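Long-range contact in CRISPR-associated protein,CRISPR-associated endonuclease Cas9 (Corynebacterium diphtheriae, PDB 6JOO), which is an RNA-guided DNA endonuclease of type II-C CRISPR immunity that recognises and cuts invading double-stranded DNA, here held with its guide RNA and target DNA: residues D680-A692 with V715-F729. Numbering follows the deposited sequence.
Sequences DIDKASSEALWCA and VNGTHVYAGDNIGLF. With ZN (zinc ion), chain F; nucleotides of chain B.
In the beta-hairpin domain of this Cas9 construct, a single beta bridge pairs A684 with L728, joining the loop before helix 687-694 to the end of strand 725-728, whose other edge pairs antiparallel with strand 668-671. F729 N gives a nearly straight hydrogen bond to K683 O (N-H...O 176°). Two residues back along the strand, G727 O takes two bonds from S685: its backbone N at 3.2 Å and its OG at 2.8 Å, both arriving above the carbonyl plane and from the same face. The hydroxyl gets there because chi1 of 49° sets OG between the backbone N and the carbonyl carbon.

The F729 ring turns one face to S685, whose CA sits over it, 4.0 Å from the ring centroid and offset toward the rim, a CH-pi contact. K683 runs its CB and CD past F729 O, its extended chain then leading off from the strand. L728 CD2 packs against A684 CA at 3.7 Å, while L689, with CG anti to its backbone N (chi1 177°), sends CD2 over G727 O and I726 CB.

On the same helix, V715 sets CG1 on A688 CB (3.7 Å) and turns CG2 to L689 and A692. The type I' turn 715-718 then meets the RNA: N716 N donates to O2 of U63 of chain B at 3.2 Å, and A688 CB touches that same O2. Past the turn, H719 ND1 binds the zinc ion, which H712 also binds.

Polar bonding is thus concentrated at the bridge, where G727 O is gripped twice by one residue, whereas the helix meets the hairpin through apolar groups, and N716 N and A688 CB both close on O2 of the uracil, the one with a hydrogen bond, the other by contact.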
ATOM      1  N   ASP A 680      21.245 -32.946  -1.842  1.00104.71           N
ATOM      2  CA  ASP A 680      21.438 -32.295  -3.133  1.00108.17           C
ATOM      3  C   ASP A 680      20.177 -32.369  -3.984  1.00 95.57           C
ATOM      4  O   ASP A 680      19.848 -31.415  -4.698  1.00 92.01           O
ATOM      5  CB  ASP A 680      22.619 -32.930  -3.867  1.00119.05           C
ATOM      6  CG  ASP A 680      23.915 -32.816  -3.091  1.00132.74           C
ATOM      7  OD1 ASP A 680      24.105 -31.793  -2.399  1.00132.68           O
ATOM      8  OD2 ASP A 680      24.739 -33.750  -3.170  1.00146.49           O
ATOM      9  N   ILE A 681      19.457 -33.490  -3.920  1.00 72.86           N
ATOM     10  CA  ILE A 681      18.255 -33.642  -4.734  1.00 72.70           C
ATOM     11  C   ILE A 681      17.170 -32.683  -4.262  1.00 70.61           C
ATOM     12  O   ILE A 681      16.468 -32.067  -5.074  1.00 77.66           O
ATOM     13  CB  ILE A 681      17.782 -35.106  -4.711  1.00 80.88           C
ATOM     14  CG1 ILE A 681      18.839 -36.006  -5.355  1.00 88.73           C
ATOM     15  CG2 ILE A 681      16.446 -35.253  -5.418  1.00 79.04           C
ATOM     16  CD1 ILE A 681      18.508 -37.477  -5.310  1.00 85.86           C
ATOM     17  N   ASP A 682      17.032 -32.519  -2.946  1.00 72.13           N
ATOM     18  CA  ASP A 682      16.073 -31.582  -2.376  1.00 76.83           C
ATOM     19  C   ASP A 682      16.401 -30.124  -2.686  1.00 75.45           C
ATOM     20  O   ASP A 682      15.614 -29.242  -2.321  1.00 78.05           O
ATOM     21  CB  ASP A 682      15.984 -31.789  -0.862  1.00 96.12           C
ATOM     22  CG  ASP A 682      15.262 -33.071  -0.491  1.00 99.70           C
ATOM     23  OD1 ASP A 682      14.697 -33.717  -1.399  1.00 96.45           O
ATOM     24  OD2 ASP A 682      15.260 -33.436   0.706  1.00 96.36           O
ATOM     25  N   LYS A 683      17.527 -29.843  -3.339  1.00 53.85           N
ATOM     26  CA  LYS A 683      17.865 -28.493  -3.764  1.00 60.71           C
ATOM     27  C   LYS A 683      17.604 -28.275  -5.245  1.00 76.19           C
ATOM     28  O   LYS A 683      18.042 -27.262  -5.798  1.00 83.15           O
ATOM     29  CB  LYS A 683      19.329 -28.181  -3.442  1.00 61.95           C
ATOM     30  CG  LYS A 683      19.655 -28.201  -1.957  1.00 74.64           C
ATOM     31  CD  LYS A 683      21.129 -27.935  -1.695  1.00 79.08           C
ATOM     32  CE  LYS A 683      21.450 -28.032  -0.213  1.00 85.20           C
ATOM     33  NZ  LYS A 683      22.896 -27.802   0.060  1.00 94.92           N
ATOM     34  N   ALA A 684      16.908 -29.205  -5.895  1.00 72.99           N
ATOM     35  CA  ALA A 684      16.592 -29.062  -7.309  1.00 79.52           C
ATOM     36  C   ALA A 684      15.774 -27.802  -7.555  1.00 83.28           C
ATOM     37  O   ALA A 684      14.921 -27.425  -6.749  1.00 84.18           O
ATOM     38  CB  ALA A 684      15.829 -30.291  -7.807  1.00 90.19           C
ATOM     39  N   SER A 685      16.034 -27.153  -8.690  1.00 77.13           N
ATOM     40  CA  SER A 685      15.430 -25.865  -9.006  1.00 75.76           C
ATOM     41  C   SER A 685      13.998 -25.971  -9.522  1.00 75.55           C
ATOM     42  O   SER A 685      13.364 -24.936  -9.748  1.00 63.56           O
ATOM     43  CB  SER A 685      16.298 -25.124 -10.026  1.00 69.18           C
ATOM     44  OG  SER A 685      16.638 -25.970 -11.113  1.00 79.97           O
ATOM     45  N   SER A 686      13.472 -27.179  -9.712  1.00 77.69           N
ATOM     46  CA  SER A 686      12.103 -27.337 -10.179  1.00 57.77           C
ATOM     47  C   SER A 686      11.531 -28.625  -9.612  1.00 70.85           C
ATOM     48  O   SER A 686      12.265 -29.546  -9.247  1.00 91.21           O
ATOM     49  CB  SER A 686      12.018 -27.350 -11.710  1.00 86.11           C
ATOM     50  OG  SER A 686      12.494 -28.577 -12.237  1.00 75.35           O
ATOM     51  N   GLU A 687      10.200 -28.681  -9.550  1.00 64.45           N
ATOM     52  CA  GLU A 687       9.545 -29.880  -9.043  1.00 74.71           C
ATOM     53  C   GLU A 687       9.678 -31.038 -10.023  1.00 87.86           C
ATOM     54  O   GLU A 687       9.814 -32.195  -9.609  1.00 86.88           O
ATOM     55  CB  GLU A 687       8.075 -29.591  -8.752  1.00 86.43           C
ATOM     56  CG  GLU A 687       7.835 -28.377  -7.869  1.00 86.39           C
ATOM     57  CD  GLU A 687       6.374 -28.224  -7.494  1.00 99.90           C
ATOM     58  OE1 GLU A 687       5.567 -29.085  -7.906  1.00111.05           O
ATOM     59  OE2 GLU A 687       6.031 -27.251  -6.790  1.00109.82           O
ATOM     60  N   ALA A 688       9.638 -30.747 -11.325  1.00 78.71           N
ATOM     61  CA  ALA A 688       9.789 -31.804 -12.319  1.00 80.15           C
ATOM     62  C   ALA A 688      11.157 -32.464 -12.215  1.00 82.23           C
ATOM     63  O   ALA A 688      11.278 -33.686 -12.357  1.00 88.28           O
ATOM     64  CB  ALA A 688       9.566 -31.242 -13.724  1.00 79.77           C
ATOM     65  N   LEU A 689      12.200 -31.671 -11.962  1.00 73.05           N
ATOM     66  CA  LEU A 689      13.526 -32.248 -11.769  1.00 82.28           C
ATOM     67  C   LEU A 689      13.564 -33.120 -10.524  1.00 72.26           C
ATOM     68  O   LEU A 689      14.197 -34.183 -10.517  1.00 74.36           O
ATOM     69  CB  LEU A 689      14.575 -31.139 -11.682  1.00 59.26           C
ATOM     70  CG  LEU A 689      16.020 -31.564 -11.418  1.00 74.00           C
ATOM     71  CD1 LEU A 689      16.486 -32.590 -12.441  1.00 94.06           C
ATOM     72  CD2 LEU A 689      16.930 -30.351 -11.428  1.00 80.25           C
ATOM     73  N   TRP A 690      12.874 -32.692  -9.466  1.00 78.83           N
ATOM     74  CA  TRP A 690      12.834 -33.468  -8.233  1.00 76.99           C
ATOM     75  C   TRP A 690      12.160 -34.814  -8.453  1.00 81.92           C
ATOM     76  O   TRP A 690      12.614 -35.838  -7.930  1.00 86.63           O
ATOM     77  CB  TRP A 690      12.110 -32.674  -7.146  1.00 68.90           C
ATOM     78  CG  TRP A 690      12.307 -33.221  -5.780  1.00 62.56           C
ATOM     79  CD1 TRP A 690      13.362 -32.989  -4.950  1.00 80.10           C
ATOM     80  CD2 TRP A 690      11.422 -34.093  -5.073  1.00 67.19           C
ATOM     81  NE1 TRP A 690      13.194 -33.668  -3.768  1.00 89.48           N
ATOM     82  CE2 TRP A 690      12.008 -34.351  -3.818  1.00 77.55           C
ATOM     83  CE3 TRP A 690      10.191 -34.683  -5.378  1.00 79.67           C
ATOM     84  CZ2 TRP A 690      11.406 -35.173  -2.868  1.00 77.44           C
ATOM     85  CZ3 TRP A 690       9.595 -35.497  -4.435  1.00 84.52           C
ATOM     86  CH2 TRP A 690      10.203 -35.736  -3.195  1.00 75.60           C
ATOM     87  N   CYS A 691      11.079 -34.833  -9.233  1.00 87.09           N
ATOM     88  CA  CYS A 691      10.383 -36.089  -9.491  1.00 96.45           C
ATOM     89  C   CYS A 691      11.230 -37.024 -10.341  1.00107.63           C
ATOM     90  O   CYS A 691      11.247 -38.238 -10.109  1.00106.48           O
ATOM     91  CB  CYS A 691       9.045 -35.814 -10.174  1.00 82.23           C
ATOM     92  SG  CYS A 691       7.919 -34.808  -9.203  1.00 79.48           S
ATOM     93  N   ALA A 692      11.940 -36.477 -11.330  1.00 83.99           N
ATOM     94  CA  ALA A 692      12.793 -37.311 -12.167  1.00 85.77           C
ATOM     95  C   ALA A 692      13.933 -37.913 -11.361  1.00 97.38           C
ATOM     96  O   ALA A 692      14.302 -39.076 -11.562  1.00107.93           O
ATOM     97  CB  ALA A 692      13.335 -36.498 -13.342  1.00 81.79           C
ATOM     98  N   VAL A 715      12.494 -34.336 -18.139  1.00125.95           N
ATOM     99  CA  VAL A 715      11.884 -33.253 -17.372  1.00117.43           C
ATOM    100  C   VAL A 715      10.960 -32.487 -18.309  1.00122.43           C
ATOM    101  O   VAL A 715      11.432 -31.771 -19.201  1.00126.10           O
ATOM    102  CB  VAL A 715      12.930 -32.314 -16.755  1.00103.12           C
ATOM    103  CG1 VAL A 715      12.259 -31.072 -16.192  1.00108.60           C
ATOM    104  CG2 VAL A 715      13.716 -33.033 -15.669  1.00 76.71           C
ATOM    105  N   ASN A 716       9.651 -32.632 -18.105  1.00119.18           N
ATOM    106  CA  ASN A 716       8.636 -32.001 -18.948  1.00112.61           C
ATOM    107  C   ASN A 716       8.873 -32.329 -20.422  1.00127.86           C
ATOM    108  O   ASN A 716       8.979 -31.450 -21.279  1.00126.15           O
ATOM    109  CB  ASN A 716       8.592 -30.489 -18.714  1.00 97.45           C
ATOM    110  CG  ASN A 716       8.085 -30.131 -17.332  1.00100.37           C
ATOM    111  OD1 ASN A 716       8.598 -29.217 -16.684  1.00 98.17           O
ATOM    112  ND2 ASN A 716       7.074 -30.854 -16.872  1.00 95.66           N
ATOM    113  N   GLY A 717       8.968 -33.631 -20.701  1.00107.07           N
ATOM    114  CA  GLY A 717       9.211 -34.119 -22.043  1.00123.79           C
ATOM    115  C   GLY A 717      10.584 -33.828 -22.604  1.00123.15           C
ATOM    116  O   GLY A 717      10.894 -34.295 -23.708  1.00123.51           O
ATOM    117  N   THR A 718      11.417 -33.077 -21.888  1.00113.87           N
ATOM    118  CA  THR A 718      12.766 -32.750 -22.329  1.00119.65           C
ATOM    119  C   THR A 718      13.738 -33.777 -21.760  1.00105.47           C
ATOM    120  O   THR A 718      13.874 -33.901 -20.537  1.00 71.87           O
ATOM    121  CB  THR A 718      13.150 -31.338 -21.884  1.00 99.17           C
ATOM    122  OG1 THR A 718      12.336 -30.379 -22.571  1.00112.09           O
ATOM    123  CG2 THR A 718      14.613 -31.058 -22.182  1.00 74.52           C
ATOM    124  N   HIS A 719      14.403 -34.517 -22.643  1.00116.31           N
ATOM    125  CA  HIS A 719      15.404 -35.485 -22.222  1.00125.40           C
ATOM    126  C   HIS A 719      16.702 -34.779 -21.850  1.00115.86           C
ATOM    127  O   HIS A 719      17.102 -33.803 -22.491  1.00127.28           O
ATOM    128  CB  HIS A 719      15.661 -36.503 -23.333  1.00144.03           C
ATOM    129  CG  HIS A 719      14.585 -37.533 -23.468  1.00145.41           C
ATOM    130  ND1 HIS A 719      14.829 -38.882 -23.326  1.00151.01           N
ATOM    131  CD2 HIS A 719      13.260 -37.415 -23.720  1.00141.73           C
ATOM    132  CE1 HIS A 719      13.702 -39.550 -23.490  1.00154.91           C
ATOM    133  NE2 HIS A 719      12.734 -38.685 -23.729  1.00150.15           N
ATOM    134  N   VAL A 720      17.355 -35.273 -20.801  1.00122.77           N
ATOM    135  CA  VAL A 720      18.620 -34.725 -20.325  1.00116.82           C
ATOM    136  C   VAL A 720      19.596 -35.878 -20.137  1.00120.39           C
ATOM    137  O   VAL A 720      19.289 -36.847 -19.434  1.00106.12           O
ATOM    138  CB  VAL A 720      18.449 -33.938 -19.010  1.00103.69           C
ATOM    139  CG1 VAL A 720      19.748 -33.262 -18.628  1.00108.40           C
ATOM    140  CG2 VAL A 720      17.340 -32.907 -19.137  1.00102.47           C
ATOM    141  N   TYR A 721      20.763 -35.776 -20.765  1.00123.97           N
ATOM    142  CA  TYR A 721      21.767 -36.826 -20.696  1.00132.23           C
ATOM    143  C   TYR A 721      22.721 -36.588 -19.527  1.00108.33           C
ATOM    144  O   TYR A 721      22.702 -35.543 -18.874  1.00 94.91           O
ATOM    145  CB  TYR A 721      22.542 -36.915 -22.011  1.00149.37           C
ATOM    146  CG  TYR A 721      21.750 -37.516 -23.152  1.00154.75           C
ATOM    147  CD1 TYR A 721      20.879 -36.739 -23.904  1.00152.22           C
ATOM    148  CD2 TYR A 721      21.878 -38.860 -23.481  1.00161.23           C
ATOM    149  CE1 TYR A 721      20.155 -37.284 -24.948  1.00164.86           C
ATOM    150  CE2 TYR A 721      21.158 -39.414 -24.523  1.00170.15           C
ATOM    151  CZ  TYR A 721      20.298 -38.621 -25.252  1.00174.69           C
ATOM    152  OH  TYR A 721      19.579 -39.166 -26.291  1.00185.95           O
ATOM    153  N   ALA A 722      23.571 -37.585 -19.269  1.00109.25           N
ATOM    154  CA  ALA A 722      24.496 -37.503 -18.146  1.00113.32           C
ATOM    155  C   ALA A 722      25.560 -36.431 -18.339  1.00108.00           C
ATOM    156  O   ALA A 722      26.227 -36.055 -17.368  1.00 92.88           O
ATOM    157  CB  ALA A 722      25.161 -38.859 -17.913  1.00134.41           C
ATOM    158  N   GLY A 723      25.741 -35.935 -19.560  1.00103.26           N
ATOM    159  CA  GLY A 723      26.708 -34.895 -19.830  1.00 99.32           C
ATOM    160  C   GLY A 723      26.164 -33.488 -19.797  1.00 93.29           C
ATOM    161  O   GLY A 723      26.887 -32.541 -20.123  1.00 87.39           O
ATOM    162  N   ASP A 724      24.906 -33.317 -19.410  1.00 96.89           N
ATOM    163  CA  ASP A 724      24.268 -32.012 -19.371  1.00 79.21           C
ATOM    164  C   ASP A 724      24.232 -31.476 -17.946  1.00 97.67           C
ATOM    165  O   ASP A 724      24.227 -32.235 -16.973  1.00 80.87           O
ATOM    166  CB  ASP A 724      22.846 -32.086 -19.930  1.00 99.88           C
ATOM    167  CG  ASP A 724      22.808 -32.549 -21.371  1.00119.08           C
ATOM    168  OD1 ASP A 724      23.559 -31.990 -22.195  1.00138.74           O
ATOM    169  OD2 ASP A 724      22.031 -33.477 -21.681  1.00122.09           O
ATOM    170  N   ASN A 725      24.202 -30.150 -17.837  1.00103.58           N
ATOM    171  CA  ASN A 725      24.099 -29.487 -16.546  1.00 83.23           C
ATOM    172  C   ASN A 725      22.650 -29.419 -16.083  1.00 87.58           C
ATOM    173  O   ASN A 725      21.731 -29.233 -16.887  1.00 96.69           O
ATOM    174  CB  ASN A 725      24.675 -28.075 -16.627  1.00 71.90           C
ATOM    175  CG  ASN A 725      26.171 -28.043 -16.430  1.00 91.67           C
ATOM    176  OD1 ASN A 725      26.818 -29.083 -16.325  1.00106.11           O
ATOM    177  ND2 ASN A 725      26.731 -26.842 -16.380  1.00 98.82           N
ATOM    178  N   ILE A 726      22.449 -29.565 -14.778  1.00102.59           N
ATOM    179  CA  ILE A 726      21.147 -29.362 -14.158  1.00 84.24           C
ATOM    180  C   ILE A 726      21.308 -28.328 -13.055  1.00 81.06           C
ATOM    181  O   ILE A 726      22.377 -28.185 -12.459  1.00 79.53           O
ATOM    182  CB  ILE A 726      20.544 -30.674 -13.610  1.00 73.89           C
ATOM    183  CG1 ILE A 726      21.322 -31.169 -12.393  1.00 74.64           C
ATOM    184  CG2 ILE A 726      20.540 -31.745 -14.685  1.00 83.14           C
ATOM    185  CD1 ILE A 726      20.692 -32.375 -11.737  1.00 72.55           C
ATOM    186  N   GLY A 727      20.227 -27.587 -12.794  1.00107.75           N
ATOM    187  CA  GLY A 727      20.275 -26.493 -11.843  1.00 94.55           C
ATOM    188  C   GLY A 727      19.863 -26.930 -10.453  1.00 86.43           C
ATOM    189  O   GLY A 727      18.809 -27.545 -10.269  1.00 99.25           O
ATOM    190  N   LEU A 728      20.700 -26.606  -9.471  1.00 69.27           N
ATOM    191  CA  LEU A 728      20.409 -26.869  -8.072  1.00 69.44           C
ATOM    192  C   LEU A 728      20.567 -25.583  -7.277  1.00 68.96           C
ATOM    193  O   LEU A 728      21.386 -24.723  -7.614  1.00 57.89           O
ATOM    194  CB  LEU A 728      21.328 -27.946  -7.484  1.00 54.36           C
ATOM    195  CG  LEU A 728      21.428 -29.287  -8.209  1.00 70.54           C
ATOM    196  CD1 LEU A 728      22.377 -30.191  -7.453  1.00 73.75           C
ATOM    197  CD2 LEU A 728      20.067 -29.942  -8.351  1.00 57.83           C
ATOM    198  N   PHE A 729      19.779 -25.457  -6.222  1.00 79.35           N
ATOM    199  CA  PHE A 729      19.886 -24.293  -5.356  1.00 65.24           C
ATOM    200  C   PHE A 729      21.164 -24.385  -4.530  1.00 82.08           C
ATOM    201  O   PHE A 729      21.440 -25.433  -3.936  1.00 86.43           O
ATOM    202  CB  PHE A 729      18.671 -24.193  -4.439  1.00 65.01           C
ATOM    203  CG  PHE A 729      17.398 -23.849  -5.154  1.00 74.54           C
ATOM    204  CD1 PHE A 729      17.373 -22.857  -6.121  1.00 82.37           C
ATOM    205  CD2 PHE A 729      16.224 -24.519  -4.860  1.00 75.48           C
ATOM    206  CE1 PHE A 729      16.197 -22.540  -6.779  1.00 67.50           C
ATOM    207  CE2 PHE A 729      15.047 -24.209  -5.513  1.00 51.88           C
ATOM    208  CZ  PHE A 729      15.034 -23.218  -6.473  1.00 53.73           C
TER
HETATM  209 ZN    ZN F1102      15.897 -40.599 -23.011  1.00121.46          ZN
ATOM    210  P     U B  63       3.830 -36.590 -10.947  1.00120.72           P
ATOM    211  OP1   U B  63       3.807 -37.831 -11.767  1.00122.95           O
ATOM    212  OP2   U B  63       4.406 -36.607  -9.579  1.00116.87           O
ATOM    213  O5'   U B  63       4.554 -35.452 -11.795  1.00116.23           O
ATOM    214  C5'   U B  63       4.788 -34.164 -11.234  1.00110.70           C
ATOM    215  C4'   U B  63       5.716 -33.329 -12.082  1.00106.87           C
ATOM    216  O4'   U B  63       6.971 -34.038 -12.284  1.00103.38           O
ATOM    217  C3'   U B  63       5.203 -32.974 -13.477  1.00107.10           C
ATOM    218  O3'   U B  63       5.697 -31.684 -13.830  1.00108.29           O
ATOM    219  C2'   U B  63       5.887 -34.017 -14.355  1.00105.29           C
ATOM    220  O2'   U B  63       6.019 -33.651 -15.712  1.00106.75           O
ATOM    221  C1'   U B  63       7.241 -34.125 -13.670  1.00102.45           C
ATOM    222  N1    U B  63       7.975 -35.370 -13.935  1.00 98.71           N
ATOM    223  C2    U B  63       9.044 -35.284 -14.803  1.00 97.75           C
ATOM    224  O2    U B  63       9.371 -34.240 -15.345  1.00 97.80           O
ATOM    225  N3    U B  63       9.714 -36.463 -15.019  1.00 96.59           N
ATOM    226  C4    U B  63       9.428 -37.692 -14.461  1.00 95.40           C
ATOM    227  O4    U B  63      10.124 -38.668 -14.754  1.00 94.72           O
ATOM    228  C5    U B  63       8.308 -37.695 -13.567  1.00 94.91           C
ATOM    229  C6    U B  63       7.635 -36.561 -13.338  1.00 96.37           C
TER